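PDB 5YTI: flagellar hook associated protein type 3 FlgL from Legionella pneumophila subsp. pneumophila, which probably serves as a structural component of the bacterial flagellum, acting as a hook-associated protein of the flagellin family at the junction between hook and filament. Local coordinates for residues R89-Q94 / Q326-I331; L102-R107 / P310-V315; V182-P187 / S295-V300; P201-A206 / A282-S287. All blocks are in the same frame, centred on the assembly; numbering follows the deposited sequence.

Overall arrangement
Four contacts lie one within another along the chain, and none cross. Going from the N terminus, interaction 1 closes the widest loop by pairing helix 49-96 with helix 316-374. Within its span, interaction 2 ties the start of helix 104-125 to the loop before helix 316-374. Interaction 3 follows, setting the end of helix 179-184 against the start of helix 296-307. Innermost, interaction 4 fastens loop 201-206 to the entry of strand 285-290 in the five-stranded sheet. Interactions 1 and 3 meet in the helical body, where Q330 is probably hydrogen-bonded to T299. Interactions 2 and 4 meet at its far end, where V315 packs on the backbone of T203 and G204.

Interaction 1 (R89-Q94 / Q326-I331); sequences RLREIQ and QLLAQI
I331 sets its two branches against consecutive residues of the opposite helix: CG2 rests on R91 CB at 3.7 Å, while CD1 approaches L90 CB at 4.1 Å. About one turn away, Q94 fills the neighbouring position. Its CG lies 3.9 Å from L328 N, and a bend at chi2 (40°) brings CD to 4.0 Å from L327 CB, so that the Q94 and L327 side chains cross at about a right angle. On the flank R91 extends its chain alongside the contact, and L328 CD1 approaches its guanidinium obliquely, 4.3 Å from R91 NE.

The polar ends are held from farther out. Q94 NE2 is hydrogen-bonded to N324 OD1, and R91 forms a salt bridge with D332, which helps fix the reach of its chain. R91 also packs on F219 of the second subunit. On the inner side L90 packs on L117 of helix 104-125 and on V300 of helix 296-307, while L327 touches R302.

The axes of the two short segments approach to 9.9 Å, with their N-to-C directions 168° apart. Such antiparallel packing of long helices, made here mainly by side chains, is characteristic of the bundle that forms the core of flagellin-family proteins.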
loop_
_atom_site.group_PDB
_atom_site.type_symbol
_atom_site.label_atom_id
_atom_site.label_comp_id
_atom_site.label_asym_id
_atom_site.label_seq_id
_atom_site.Cartn_x
_atom_site.Cartn_y
_atom_site.Cartn_z
ATOM N N ARG A 89 -8.412 -11.447 -15.573
ATOM C CA ARG A 89 -8.012 -11.730 -16.925
ATOM C C ARG A 89 -6.613 -11.173 -17.094
ATOM O O ARG A 89 -5.739 -11.877 -17.605
ATOM C CB ARG A 89 -9.011 -11.113 -17.936
ATOM C CG ARG A 89 -8.665 -11.239 -19.428
ATOM C CD ARG A 89 -8.408 -12.677 -19.913
ATOM N NE ARG A 89 -7.790 -12.679 -21.249
ATOM C CZ ARG A 89 -6.924 -13.598 -21.697
ATOM N NH1 ARG A 89 -6.573 -14.631 -20.951
ATOM N NH2 ARG A 89 -6.400 -13.491 -22.909
ATOM N N LEU A 90 -6.371 -9.943 -16.645
ATOM C CA LEU A 90 -5.005 -9.432 -16.663
ATOM C C LEU A 90 -4.051 -10.417 -15.976
ATOM O O LEU A 90 -2.864 -10.480 -16.295
ATOM C CB LEU A 90 -4.928 -8.050 -16.011
ATOM C CG LEU A 90 -5.499 -6.913 -16.870
ATOM C CD1 LEU A 90 -5.866 -5.713 -16.024
ATOM C CD2 LEU A 90 -4.531 -6.520 -17.978
ATOM N N ARG A 91 -4.557 -11.200 -15.034
ATOM C CA ARG A 91 -3.697 -12.130 -14.327
ATOM C C ARG A 91 -3.451 -13.369 -15.181
ATOM O O ARG A 91 -2.347 -13.905 -15.200
ATOM C CB ARG A 91 -4.304 -12.500 -12.976
ATOM C CG ARG A 91 -3.697 -13.759 -12.440
ATOM C CD ARG A 91 -3.832 -13.936 -10.955
ATOM N NE ARG A 91 -3.138 -15.175 -10.609
ATOM C CZ ARG A 91 -2.751 -15.487 -9.385
ATOM N NH1 ARG A 91 -3.024 -14.661 -8.374
ATOM N NH2 ARG A 91 -2.108 -16.621 -9.170
ATOM N N GLU A 92 -4.492 -13.828 -15.871
ATOM C CA GLU A 92 -4.361 -14.923 -16.845
ATOM C C GLU A 92 -3.301 -14.499 -17.850
ATOM O O GLU A 92 -2.276 -15.172 -17.999
ATOM C CB GLU A 92 -5.685 -15.227 -17.571
ATOM C CG GLU A 92 -6.778 -15.915 -16.743
ATOM C CD GLU A 92 -8.064 -16.241 -17.506
ATOM O OE1 GLU A 92 -8.871 -15.357 -17.910
ATOM O OE2 GLU A 92 -8.302 -17.440 -17.670
ATOM N N ILE A 93 -3.517 -13.348 -18.485
ATOM C CA ILE A 93 -2.530 -12.739 -19.395
ATOM C C ILE A 93 -1.106 -12.682 -18.817
ATOM O O ILE A 93 -0.188 -13.162 -19.456
ATOM C CB ILE A 93 -2.937 -11.314 -19.854
ATOM C CG1 ILE A 93 -4.130 -11.380 -20.792
ATOM C CG2 ILE A 93 -1.781 -10.628 -20.575
ATOM C CD1 ILE A 93 -4.662 -10.033 -21.259
ATOM N N GLN A 94 -0.917 -12.115 -17.624
ATOM C CA GLN A 94 0.445 -12.000 -17.084
ATOM C C GLN A 94 1.109 -13.343 -16.961
ATOM O O GLN A 94 2.324 -13.419 -17.114
ATOM C CB GLN A 94 0.519 -11.281 -15.725
ATOM C CG GLN A 94 1.940 -10.985 -15.202
ATOM C CD GLN A 94 2.925 -10.523 -16.273
ATOM O OE1 GLN A 94 2.601 -9.745 -17.164
ATOM N NE2 GLN A 94 4.137 -11.006 -16.178
ATOM N N GLN A 326 7.367 -9.779 -10.881
ATOM C CA GLN A 326 6.973 -8.578 -10.144
ATOM C C GLN A 326 5.559 -8.213 -10.518
ATOM O O GLN A 326 4.727 -7.958 -9.659
ATOM C CB GLN A 326 7.934 -7.395 -10.402
ATOM C CG GLN A 326 9.328 -7.623 -9.834
ATOM C CD GLN A 326 9.465 -7.130 -8.425
ATOM O OE1 GLN A 326 9.217 -5.958 -8.176
ATOM N NE2 GLN A 326 9.887 -8.000 -7.493
ATOM N N LEU A 327 5.285 -8.212 -11.816
ATOM C CA LEU A 327 3.998 -7.773 -12.312
ATOM C C LEU A 327 2.904 -8.738 -11.882
ATOM O O LEU A 327 1.762 -8.355 -11.763
ATOM C CB LEU A 327 4.023 -7.591 -13.826
ATOM C CG LEU A 327 4.802 -6.377 -14.340
ATOM C CD1 LEU A 327 4.896 -6.435 -15.855
ATOM C CD2 LEU A 327 4.126 -5.076 -13.923
ATOM N N LEU A 328 3.247 -9.985 -11.615
ATOM C CA LEU A 328 2.247 -10.880 -11.125
ATOM C C LEU A 328 1.912 -10.459 -9.716
ATOM O O LEU A 328 0.765 -10.417 -9.332
ATOM C CB LEU A 328 2.787 -12.278 -11.117
ATOM C CG LEU A 328 1.800 -13.324 -10.664
ATOM C CD1 LEU A 328 0.615 -13.367 -11.628
ATOM C CD2 LEU A 328 2.543 -14.650 -10.622
ATOM N N ALA A 329 2.916 -10.119 -8.934
ATOM C CA ALA A 329 2.639 -9.742 -7.548
ATOM C C ALA A 329 1.770 -8.504 -7.486
ATOM O O ALA A 329 0.950 -8.360 -6.590
ATOM C CB ALA A 329 3.927 -9.514 -6.771
ATOM N N GLN A 330 1.942 -7.611 -8.449
ATOM C CA GLN A 330 1.227 -6.344 -8.403
ATOM C C GLN A 330 -0.229 -6.455 -8.795
ATOM O O GLN A 330 -1.098 -5.861 -8.148
ATOM C CB GLN A 330 1.947 -5.309 -9.255
ATOM C CG GLN A 330 3.242 -4.891 -8.583
ATOM C CD GLN A 330 3.960 -3.784 -9.308
ATOM O OE1 GLN A 330 5.159 -3.606 -9.086
ATOM N NE2 GLN A 330 3.242 -3.014 -10.163
ATOM N N ILE A 331 -0.466 -7.188 -9.879
ATOM C CA ILE A 331 -1.788 -7.646 -10.221
ATOM C C ILE A 331 -2.471 -8.292 -9.026
ATOM O O ILE A 331 -3.635 -8.007 -8.803
ATOM C CB ILE A 331 -1.758 -8.677 -11.331
ATOM C CG1 ILE A 331 -1.662 -7.996 -12.677
ATOM C CG2 ILE A 331 -3.014 -9.504 -11.294
ATOM C CD1 ILE A 331 -2.615 -6.836 -12.825
#

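Interaction 2 (L102-R107 / P310-V315); sequences LSEEDR and PYTSSV
Before E104 and R107 reach across to Y311, the helix start that carries them is secured by a capping box between S103 and D106. S103 N reaches the anti lone pair of D106 OD2 at 3.2 Å, and D106 N returns a bond of the same length to S103 OG. The approach of S103 OG to D106 OD2 is implausibly short and therefore doubtful.

From this base R107 lays its guanidinium flat on the Y311 ring. The planes differ by 4°, and CZ stands 3.7 Å from the ring centroid in a cation-pi stack. A bend at chi3 (105°) sets NE over the middle of the ring, and R107 CD adds a CH-pi contact on the same face. E104 passes beside the backbone instead: its OE2 takes a weak hydrogen bond from Y311 N, 3.4 Å long, and its CG lies 4.0 Å from T312 CG2.

R107 NH1 is hydrogen-bonded to A97 O, just beyond helix 49-96, which probably helps to orient the guanidinium. Y311 also packs on K317 and T320, and T312 OG1 bonds to E316. The contact thus joins the N-terminal end of helix 104-125 to the loop between helices 296-307 and 316-374.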
loop_
_atom_site.group_PDB
_atom_site.type_symbol
_atom_site.label_atom_id
_atom_site.label_comp_id
_atom_site.label_asym_id
_atom_site.label_seq_id
_atom_site.Cartn_x
_atom_site.Cartn_y
_atom_site.Cartn_z
ATOM N N LEU A 102 5.205 -19.169 -25.932
ATOM C CA LEU A 102 4.509 -18.229 -26.837
ATOM C C LEU A 102 5.369 -17.520 -27.878
ATOM O O LEU A 102 6.459 -17.058 -27.559
ATOM C CB LEU A 102 3.825 -17.141 -26.008
ATOM C CG LEU A 102 2.410 -17.420 -25.511
ATOM C CD1 LEU A 102 2.358 -18.641 -24.603
ATOM C CD2 LEU A 102 1.903 -16.175 -24.801
ATOM N N SER A 103 4.859 -17.392 -29.104
ATOM C CA SER A 103 5.584 -16.643 -30.134
ATOM C C SER A 103 5.538 -15.153 -29.810
ATOM O O SER A 103 4.618 -14.699 -29.128
ATOM C CB SER A 103 4.988 -16.893 -31.525
ATOM O OG SER A 103 3.608 -16.597 -31.547
ATOM N N GLU A 104 6.526 -14.404 -30.295
ATOM C CA GLU A 104 6.483 -12.953 -30.264
ATOM C C GLU A 104 5.119 -12.420 -30.746
ATOM O O GLU A 104 4.616 -11.432 -30.207
ATOM C CB GLU A 104 7.589 -12.370 -31.143
ATOM C CG GLU A 104 8.874 -12.027 -30.406
ATOM C CD GLU A 104 9.529 -10.755 -30.937
ATOM O OE1 GLU A 104 8.867 -10.038 -31.725
ATOM O OE2 GLU A 104 10.692 -10.457 -30.563
ATOM N N GLU A 105 4.535 -13.072 -31.757
ATOM C CA GLU A 105 3.243 -12.664 -32.327
ATOM C C GLU A 105 2.114 -12.848 -31.328
ATOM O O GLU A 105 1.212 -12.013 -31.229
ATOM C CB GLU A 105 2.933 -13.487 -33.585
ATOM C CG GLU A 105 1.776 -12.976 -34.438
ATOM C CD GLU A 105 1.377 -13.962 -35.540
ATOM O OE1 GLU A 105 1.618 -13.646 -36.735
ATOM O OE2 GLU A 105 0.827 -15.056 -35.221
ATOM N N ASP A 106 2.142 -13.964 -30.613
ATOM C CA ASP A 106 1.126 -14.233 -29.613
ATOM C C ASP A 106 1.149 -13.101 -28.563
ATOM O O ASP A 106 0.105 -12.582 -28.156
ATOM C CB ASP A 106 1.387 -15.596 -28.947
ATOM C CG ASP A 106 0.977 -16.793 -29.819
ATOM O OD1 ASP A 106 -0.221 -16.885 -30.194
ATOM O OD2 ASP A 106 1.855 -17.669 -30.081
ATOM N N ARG A 107 2.358 -12.721 -28.152
ATOM C CA ARG A 107 2.554 -11.801 -27.038
ATOM C C ARG A 107 2.186 -10.410 -27.462
ATOM O O ARG A 107 1.548 -9.698 -26.712
ATOM C CB ARG A 107 4.003 -11.842 -26.516
ATOM C CG ARG A 107 4.370 -13.158 -25.826
ATOM C CD ARG A 107 5.864 -13.345 -25.530
ATOM N NE ARG A 107 6.188 -13.151 -24.120
ATOM C CZ ARG A 107 6.677 -12.018 -23.628
ATOM N NH1 ARG A 107 6.937 -11.900 -22.327
ATOM N NH2 ARG A 107 6.912 -10.990 -24.438
ATOM N N PRO A 310 11.672 -7.572 -26.906
ATOM C CA PRO A 310 12.194 -8.735 -27.623
ATOM C C PRO A 310 12.097 -10.007 -26.783
ATOM O O PRO A 310 12.557 -10.019 -25.654
ATOM C CB PRO A 310 13.672 -8.368 -27.862
ATOM C CG PRO A 310 13.735 -6.879 -27.811
ATOM C CD PRO A 310 12.608 -6.427 -26.917
ATOM N N TYR A 311 11.512 -11.054 -27.355
ATOM C CA TYR A 311 11.339 -12.361 -26.698
ATOM C C TYR A 311 11.578 -13.460 -27.756
ATOM O O TYR A 311 10.636 -14.187 -28.138
ATOM C CB TYR A 311 9.907 -12.476 -26.093
ATOM C CG TYR A 311 9.630 -13.556 -25.006
ATOM C CD1 TYR A 311 9.846 -13.292 -23.647
ATOM C CD2 TYR A 311 9.093 -14.797 -25.334
ATOM C CE1 TYR A 311 9.578 -14.239 -22.665
ATOM C CE2 TYR A 311 8.823 -15.745 -24.353
ATOM C CZ TYR A 311 9.065 -15.458 -23.025
ATOM O OH TYR A 311 8.794 -16.391 -22.060
ATOM N N THR A 312 12.819 -13.552 -28.256
ATOM C CA THR A 312 13.235 -14.637 -29.184
ATOM C C THR A 312 14.456 -15.427 -28.646
ATOM O O THR A 312 14.420 -16.647 -28.554
ATOM C CB THR A 312 13.499 -14.099 -30.617
ATOM O OG1 THR A 312 14.084 -12.794 -30.541
ATOM C CG2 THR A 312 12.184 -14.017 -31.445
ATOM N N SER A 313 15.508 -14.723 -28.252
ATOM C CA SER A 313 16.700 -15.361 -27.715
ATOM C C SER A 313 16.603 -15.527 -26.191
ATOM O O SER A 313 16.140 -14.612 -25.506
ATOM C CB SER A 313 17.955 -14.531 -28.084
ATOM O OG SER A 313 18.363 -13.642 -27.048
ATOM N N SER A 314 17.059 -16.683 -25.682
ATOM C CA SER A 314 17.200 -16.974 -24.233
ATOM C C SER A 314 17.639 -15.826 -23.348
ATOM O O SER A 314 17.296 -15.790 -22.166
ATOM C CB SER A 314 18.232 -18.072 -24.020
ATOM O OG SER A 314 17.674 -19.326 -24.309
ATOM N N VAL A 315 18.435 -14.917 -23.905
ATOM C CA VAL A 315 18.972 -13.785 -23.132
ATOM C C VAL A 315 17.928 -12.670 -23.003
ATOM O O VAL A 315 17.806 -12.041 -21.962
ATOM C CB VAL A 315 20.270 -13.208 -23.755
ATOM C CG1 VAL A 315 21.110 -12.575 -22.658
ATOM C CG2 VAL A 315 21.064 -14.283 -24.520
#

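Interaction 3 (V182-P187 / S295-V300)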
loop_
_atom_site.group_PDB
_atom_site.type_symbol
_atom_site.label_atom_id
_atom_site.label_comp_id
_atom_site.label_asym_id
_atom_site.label_seq_id
_atom_site.Cartn_x
_atom_site.Cartn_y
_atom_site.Cartn_z
ATOM N N VAL A 182 -8.858 3.413 -3.928
ATOM C CA VAL A 182 -9.227 2.217 -4.691
ATOM C C VAL A 182 -8.224 1.840 -5.776
ATOM O O VAL A 182 -7.863 0.688 -5.889
ATOM C CB VAL A 182 -10.610 2.347 -5.328
ATOM C CG1 VAL A 182 -10.907 1.113 -6.151
ATOM C CG2 VAL A 182 -11.665 2.538 -4.259
ATOM N N PHE A 183 -7.745 2.829 -6.525
ATOM C CA PHE A 183 -6.953 2.580 -7.718
ATOM C C PHE A 183 -5.488 2.989 -7.686
ATOM O O PHE A 183 -4.699 2.405 -8.405
ATOM C CB PHE A 183 -7.615 3.290 -8.895
ATOM C CG PHE A 183 -8.999 2.793 -9.198
ATOM C CD1 PHE A 183 -9.184 1.660 -9.941
ATOM C CD2 PHE A 183 -10.109 3.482 -8.750
ATOM C CE1 PHE A 183 -10.460 1.201 -10.222
ATOM C CE2 PHE A 183 -11.390 3.037 -9.025
ATOM C CZ PHE A 183 -11.570 1.895 -9.765
HETATM N N MSE A 184 -5.104 3.981 -6.889
HETATM C CA MSE A 184 -3.757 4.566 -7.039
HETATM C C MSE A 184 -2.679 4.083 -6.095
HETATM O O MSE A 184 -1.531 3.875 -6.498
HETATM C CB MSE A 184 -3.777 6.084 -6.964
HETATM C CG MSE A 184 -4.939 6.696 -7.745
HETATM SE SE MSE A 184 -4.648 6.765 -9.699
HETATM C CE MSE A 184 -2.839 7.534 -9.607
ATOM N N ARG A 185 -2.984 3.928 -4.822
ATOM C CA ARG A 185 -1.925 3.615 -3.871
ATOM C C ARG A 185 -1.959 2.150 -3.523
ATOM O O ARG A 185 -2.768 1.718 -2.717
ATOM C CB ARG A 185 -2.089 4.445 -2.614
ATOM C CG ARG A 185 -2.371 5.911 -2.868
ATOM C CD ARG A 185 -1.465 6.499 -3.926
ATOM N NE ARG A 185 -1.630 7.947 -3.965
ATOM C CZ ARG A 185 -0.858 8.755 -4.679
ATOM N NH1 ARG A 185 0.115 8.252 -5.429
ATOM N NH2 ARG A 185 -1.053 10.065 -4.644
ATOM N N ILE A 186 -1.085 1.391 -4.169
ATOM C CA ILE A 186 -1.012 -0.060 -4.027
ATOM C C ILE A 186 0.451 -0.326 -4.127
ATOM O O ILE A 186 1.100 0.163 -5.042
ATOM C CB ILE A 186 -1.703 -0.771 -5.179
ATOM C CG1 ILE A 186 -3.127 -0.275 -5.286
ATOM C CG2 ILE A 186 -1.664 -2.267 -4.983
ATOM C CD1 ILE A 186 -3.946 -1.049 -6.281
ATOM N N PRO A 187 0.994 -1.061 -3.173
ATOM C CA PRO A 187 2.433 -1.103 -3.207
ATOM C C PRO A 187 2.918 -2.022 -4.315
ATOM O O PRO A 187 2.268 -3.042 -4.675
ATOM C CB PRO A 187 2.817 -1.632 -1.810
ATOM C CG PRO A 187 1.536 -1.680 -1.028
ATOM C CD PRO A 187 0.455 -1.851 -2.061
ATOM N N SER A 295 -0.132 3.071 -9.109
ATOM C CA SER A 295 -1.507 2.777 -9.611
ATOM C C SER A 295 -1.629 1.470 -10.337
ATOM O O SER A 295 -0.676 0.997 -10.921
ATOM C CB SER A 295 -2.028 3.888 -10.553
ATOM O OG SER A 295 -1.215 4.103 -11.709
ATOM N N ILE A 296 -2.806 0.877 -10.306
ATOM C CA ILE A 296 -3.020 -0.310 -11.105
ATOM C C ILE A 296 -2.676 0.056 -12.517
ATOM O O ILE A 296 -2.121 -0.728 -13.260
ATOM C CB ILE A 296 -4.477 -0.736 -11.151
ATOM C CG1 ILE A 296 -4.975 -1.068 -9.763
ATOM C CG2 ILE A 296 -4.645 -1.963 -12.020
ATOM C CD1 ILE A 296 -6.468 -0.801 -9.655
ATOM N N PHE A 297 -3.035 1.267 -12.888
ATOM C CA PHE A 297 -2.859 1.710 -14.246
ATOM C C PHE A 297 -1.430 1.558 -14.734
ATOM O O PHE A 297 -1.211 0.897 -15.741
ATOM C CB PHE A 297 -3.352 3.122 -14.380
ATOM C CG PHE A 297 -4.714 3.314 -13.796
ATOM C CD1 PHE A 297 -5.780 2.589 -14.282
ATOM C CD2 PHE A 297 -4.920 4.197 -12.741
ATOM C CE1 PHE A 297 -7.034 2.758 -13.749
ATOM C CE2 PHE A 297 -6.177 4.372 -12.208
ATOM C CZ PHE A 297 -7.237 3.649 -12.708
ATOM N N SER A 298 -0.448 2.126 -14.045
ATOM C CA SER A 298 0.921 1.912 -14.503
ATOM C C SER A 298 1.310 0.414 -14.436
ATOM O O SER A 298 2.043 -0.034 -15.296
ATOM C CB SER A 298 1.946 2.852 -13.835
ATOM O OG SER A 298 2.250 2.430 -12.539
ATOM N N THR A 299 0.784 -0.368 -13.489
ATOM C CA THR A 299 1.025 -1.830 -13.483
ATOM C C THR A 299 0.651 -2.454 -14.844
ATOM O O THR A 299 1.393 -3.261 -15.422
ATOM C CB THR A 299 0.263 -2.590 -12.360
ATOM O OG1 THR A 299 0.884 -2.385 -11.093
ATOM C CG2 THR A 299 0.280 -4.079 -12.623
ATOM N N VAL A 300 -0.504 -2.079 -15.354
ATOM C CA VAL A 300 -0.936 -2.585 -16.649
ATOM C C VAL A 300 -0.141 -1.989 -17.825
ATOM O O VAL A 300 0.128 -2.705 -18.798
ATOM C CB VAL A 300 -2.432 -2.356 -16.887
ATOM C CG1 VAL A 300 -2.815 -2.945 -18.230
ATOM C CG2 VAL A 300 -3.270 -2.987 -15.777
#
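F183 O and I296 N make the single hydrogen bond between the segments, 3.1 Å long, with the donor nearly along the C=O axis (177°). The carbonyl, near the end of helix 179-184, thus meets the first N-H of helix 296-307, where the helix dipole would probably strengthen the bond. S295, immediately before, is the N-cap of that second helix: its OG accepts from S298 N at 3.2 Å.

Around this polar centre the packing is close. I296 CG1 meets I186 CD1 at 3.6 Å, and I296 CD1 meets F183 CD1 at 3.7 Å. Selenomethionine M184 starts away from the partner segment, yet its chain bends at chi2 (-78°) and again at chi3. SE comes to the edge of the F297 ring, in its plane and 3.8 Å from CE2, a Met-aromatic contact, while CE rests on S295 CB.

The aromatic pair is looser. The F183 and F297 rings are near parallel, 18° apart, but slid so far that they barely overlap; the closer touch is F183 CB on F297 CE2, at 3.8 Å. F183 also makes an edge-to-face contact with F136. On the partly exposed side, R185 and P187 turn to the second subunit, where R185 forms a salt bridge with D180 of that chain.

Behind the contact, I296 packs on L87, F297 on L122 and I186 on A334. A capped helix start docked on the end of a short helix, amid three long ones, is in keeping with the helical core of this family.

Interaction 4 (P201-A206 / A282-S287)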
loop_
_atom_site.group_PDB
_atom_site.type_symbol
_atom_site.label_atom_id
_atom_site.label_comp_id
_atom_site.label_asym_id
_atom_site.label_seq_id
_atom_site.Cartn_x
_atom_site.Cartn_y
_atom_site.Cartn_z
ATOM N N PRO A 201 22.485 -3.178 -18.479
ATOM C CA PRO A 201 21.743 -4.354 -18.883
ATOM C C PRO A 201 22.537 -5.562 -18.472
ATOM O O PRO A 201 23.756 -5.488 -18.298
ATOM C CB PRO A 201 21.659 -4.239 -20.415
ATOM C CG PRO A 201 21.929 -2.812 -20.718
ATOM C CD PRO A 201 22.880 -2.361 -19.638
ATOM N N ASN A 202 21.846 -6.663 -18.281
ATOM C CA ASN A 202 22.524 -7.878 -17.933
ATOM C C ASN A 202 22.924 -8.619 -19.207
ATOM O O ASN A 202 22.273 -8.513 -20.246
ATOM C CB ASN A 202 21.661 -8.715 -16.983
ATOM C CG ASN A 202 21.503 -8.057 -15.620
ATOM O OD1 ASN A 202 22.348 -7.269 -15.175
ATOM N ND2 ASN A 202 20.411 -8.374 -14.954
ATOM N N THR A 203 24.041 -9.327 -19.112
ATOM C CA THR A 203 24.590 -10.067 -20.227
ATOM C C THR A 203 24.199 -11.543 -20.139
ATOM O O THR A 203 24.115 -12.211 -21.177
ATOM C CB THR A 203 26.117 -9.889 -20.275
ATOM O OG1 THR A 203 26.725 -10.661 -19.247
ATOM C CG2 THR A 203 26.505 -8.411 -20.074
ATOM N N GLY A 204 23.911 -12.007 -18.909
ATOM C CA GLY A 204 23.572 -13.412 -18.610
ATOM C C GLY A 204 22.087 -13.748 -18.604
ATOM O O GLY A 204 21.290 -12.988 -19.139
ATOM N N THR A 205 21.697 -14.895 -18.033
ATOM C CA THR A 205 20.277 -15.346 -18.096
ATOM C C THR A 205 19.584 -15.394 -16.729
ATOM O O THR A 205 18.616 -16.120 -16.504
ATOM C CB THR A 205 20.130 -16.715 -18.792
ATOM O OG1 THR A 205 20.972 -17.691 -18.158
ATOM C CG2 THR A 205 20.485 -16.575 -20.248
ATOM N N ALA A 206 20.071 -14.575 -15.823
ATOM C CA ALA A 206 19.573 -14.558 -14.467
ATOM C C ALA A 206 18.187 -13.935 -14.348
ATOM O O ALA A 206 17.913 -12.923 -14.981
ATOM C CB ALA A 206 20.559 -13.787 -13.603
ATOM N N ALA A 282 29.427 -12.394 -14.732
ATOM C CA ALA A 282 29.917 -11.388 -13.777
ATOM C C ALA A 282 29.485 -9.997 -14.227
ATOM O O ALA A 282 29.401 -9.728 -15.437
ATOM C CB ALA A 282 31.426 -11.449 -13.639
ATOM N N GLY A 283 29.180 -9.135 -13.257
ATOM C CA GLY A 283 28.804 -7.748 -13.539
ATOM C C GLY A 283 27.312 -7.507 -13.701
ATOM O O GLY A 283 26.826 -6.377 -13.539
ATOM N N ASP A 284 26.579 -8.559 -14.048
ATOM C CA ASP A 284 25.126 -8.481 -14.050
ATOM C C ASP A 284 24.686 -8.002 -12.676
ATOM O O ASP A 284 25.342 -8.277 -11.658
ATOM C CB ASP A 284 24.503 -9.840 -14.393
ATOM C CG ASP A 284 24.642 -10.188 -15.865
ATOM O OD1 ASP A 284 25.240 -9.375 -16.597
ATOM O OD2 ASP A 284 24.149 -11.249 -16.307
ATOM N N SER A 285 23.593 -7.252 -12.641
ATOM C CA SER A 285 23.129 -6.706 -11.377
ATOM C C SER A 285 21.623 -6.540 -11.362
ATOM O O SER A 285 20.982 -6.354 -12.418
ATOM C CB SER A 285 23.818 -5.368 -11.073
ATOM O OG SER A 285 23.758 -4.483 -12.188
ATOM N N PHE A 286 21.079 -6.617 -10.151
ATOM C CA PHE A 286 19.697 -6.259 -9.886
ATOM C C PHE A 286 19.597 -5.251 -8.729
ATOM O O PHE A 286 20.447 -5.188 -7.837
ATOM C CB PHE A 286 18.877 -7.510 -9.570
ATOM C CG PHE A 286 18.820 -8.517 -10.697
ATOM C CD1 PHE A 286 17.925 -8.374 -11.735
ATOM C CD2 PHE A 286 19.642 -9.613 -10.698
ATOM C CE1 PHE A 286 17.861 -9.299 -12.770
ATOM C CE2 PHE A 286 19.580 -10.543 -11.719
ATOM C CZ PHE A 286 18.695 -10.391 -12.759
ATOM N N SER A 287 18.550 -4.445 -8.755
ATOM C CA SER A 287 18.337 -3.453 -7.707
ATOM C C SER A 287 17.143 -3.857 -6.853
ATOM O O SER A 287 16.165 -4.408 -7.371
ATOM C CB SER A 287 18.053 -2.104 -8.329
ATOM O OG SER A 287 17.658 -1.217 -7.328
#
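D284 spreads its carboxylate over two consecutive backbone N-H groups of the facing loop. T203 N donates to OD1 at 2.8 Å in an almost straight bond (175°), while G204 N reaches the syn lone pair of OD2 at 2.7 Å. T203 OG1 adds a weak bond to OD1, and K281 N a weak one to OD2, so that this buried acid is supplied with donors at both oxygens.

N202 uses its carboxamide in the reverse sense, gripping the backbone of S285 by both polar atoms. OD1 accepts from S285 N at 2.8 Å, the donor standing above the plane of the side-chain carbonyl. ND2 donates to S285 O at 3.3 Å, the acceptor lying close to the amide plane. In this way the side chain docks on the first residue of strand 285-290, which runs between strands 193-197 and 224-230 in the five-stranded antiparallel sheet; the loop it belongs to leads from strand 193-197 to strand 207-213.

The same amide also begins the packing. N202 ND2 lies over one face of the F286 ring, toward the rim and 3.4 Å from CZ, with the two planes 74° apart. A206 approaches the edge of that ring instead, its CB in plane and 3.9 Å from CE2. Farther out, F286 packs on F228 of strand 224-230, A206 touches P280, and S285 OG is hydrogen-bonded to T198.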